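Local coordinates for N-terminal acetyltransferase-like protein (Chaetomium thermophilum, PDB 5NNP) that probably serves as the TPR-repeat auxiliary subunit of an N-terminal acetyltransferase A complex, supporting transfer of acetyl groups to protein N-termini, at residues A207-H210 with L211-C215. Numbering follows the deposited sequence.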
# COMPACT_ATOMS: atom_id res chain seq x y z
N ALA A 207 23.86 -5.13 -18.15
CA ALA A 207 23.31 -5.56 -16.88
C ALA A 207 23.38 -7.08 -16.72
O ALA A 207 23.62 -7.59 -15.61
CB ALA A 207 21.88 -5.06 -16.72
N LEU A 208 23.16 -7.81 -17.81
CA LEU A 208 23.25 -9.27 -17.76
C LEU A 208 24.70 -9.68 -17.52
O LEU A 208 25.00 -10.55 -16.70
CB LEU A 208 22.73 -9.90 -19.06
CG LEU A 208 22.74 -11.43 -19.05
CD1 LEU A 208 21.97 -11.95 -17.85
CD2 LEU A 208 22.17 -11.99 -20.33
N GLN A 209 25.60 -9.04 -18.25
CA GLN A 209 27.02 -9.20 -18.06
C GLN A 209 27.43 -8.94 -16.61
O GLN A 209 28.19 -9.71 -16.02
CB GLN A 209 27.76 -8.26 -19.02
CG GLN A 209 29.24 -8.05 -18.73
CD GLN A 209 29.84 -6.91 -19.56
OE1 GLN A 209 29.36 -6.60 -20.66
NE2 GLN A 209 30.89 -6.29 -19.03
N HIS A 210 26.92 -7.86 -16.02
CA HIS A 210 27.27 -7.50 -14.65
C HIS A 210 26.62 -8.45 -13.66
O HIS A 210 27.18 -8.74 -12.61
CB HIS A 210 26.85 -6.05 -14.34
CG HIS A 210 27.02 -5.66 -12.91
ND1 HIS A 210 25.97 -5.62 -12.01
CD2 HIS A 210 28.12 -5.28 -12.22
CE1 HIS A 210 26.41 -5.24 -10.83
NE2 HIS A 210 27.72 -5.02 -10.93
N LEU A 211 25.44 -8.95 -14.02
CA LEU A 211 24.73 -9.90 -13.19
C LEU A 211 25.54 -11.16 -13.03
O LEU A 211 25.84 -11.56 -11.91
CB LEU A 211 23.38 -10.26 -13.78
CG LEU A 211 22.49 -11.01 -12.79
CD1 LEU A 211 22.02 -10.06 -11.66
CD2 LEU A 211 21.31 -11.69 -13.49
N GLU A 212 25.89 -11.75 -14.16
CA GLU A 212 26.64 -13.01 -14.20
C GLU A 212 28.07 -12.88 -13.66
O GLU A 212 28.60 -13.82 -13.06
CB GLU A 212 26.67 -13.53 -15.64
CG GLU A 212 25.30 -13.76 -16.23
CD GLU A 212 24.52 -14.85 -15.51
OE1 GLU A 212 25.13 -15.60 -14.71
OE2 GLU A 212 23.31 -14.96 -15.74
N THR A 213 28.68 -11.73 -13.86
CA THR A 213 30.05 -11.54 -13.41
C THR A 213 30.18 -11.16 -11.93
O THR A 213 31.00 -11.73 -11.22
CB THR A 213 30.75 -10.47 -14.25
OG1 THR A 213 30.77 -10.89 -15.61
CG2 THR A 213 32.18 -10.29 -13.78
N ASP A 214 29.40 -10.20 -11.46
CA ASP A 214 29.62 -9.68 -10.11
C ASP A 214 28.55 -10.11 -9.13
O ASP A 214 28.78 -10.07 -7.92
CB ASP A 214 29.70 -8.15 -10.13
CG ASP A 214 30.99 -7.62 -10.77
OD1 ASP A 214 31.80 -8.43 -11.29
OD2 ASP A 214 31.18 -6.38 -10.76
N CYS A 215 27.40 -10.51 -9.64
CA CYS A 215 26.22 -10.68 -8.79
C CYS A 215 25.86 -12.13 -8.59
O CYS A 215 24.87 -12.46 -7.92
CB CYS A 215 25.01 -9.97 -9.40
SG CYS A 215 25.18 -8.20 -9.51
O HOH W 1 29.93 -4.16 -9.62
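The C-terminal turns of helix 204-214, one of the paired helices of this TPR-like solenoid, bring the imidazole of His-210 against Asp-214 and Cys-215. Backbone bonds run from Glu-212 N to Leu-208 O, nearly straight at 176°, and from Asp-214 N to His-210 O at 2.9 Å; Cys-215 N bonds to Leu-211 O and only weakly to His-210 O. A chi1 of 173° sets CG of His-210 opposite the backbone N and carries the ring towards the C-terminal end. There Cys-215 SG approaches obliquely, 4.1 Å from the ring centroid and 3.5 Å from CE1. The Asp-214 carboxylate is turned 68° from the ring, and a water lying in the ring plane joins the two, 2.7 Å from His-210 NE2 and donating to Asp-214 OD2 at 2.8 Å. His-210 ND1 accepts a hydrogen bond from Asn-195 ND2 on helix 185-200. Replacing His-210 with alanine is likely to cost Asn-195 ND2 one of its two acceptors, Ala-207 O remaining, and to leave the water without its ring partner and a gap beside Cys-215 SG. On the exposed side, Thr-213 OG1 donates to Gln-209 O (2.9 Å) from the face of the carbonyl plane opposite Thr-213 N. Glu-212, alongside Leu-208, forms a salt bridge with Arg-228 of helix 221-234. Polar side chains thus tie this helix to both neighbours. Because ND1 takes the amide N-H of Asn-195, the imidazole is probably neutral, linked by the water to the Asp-214 carboxylate.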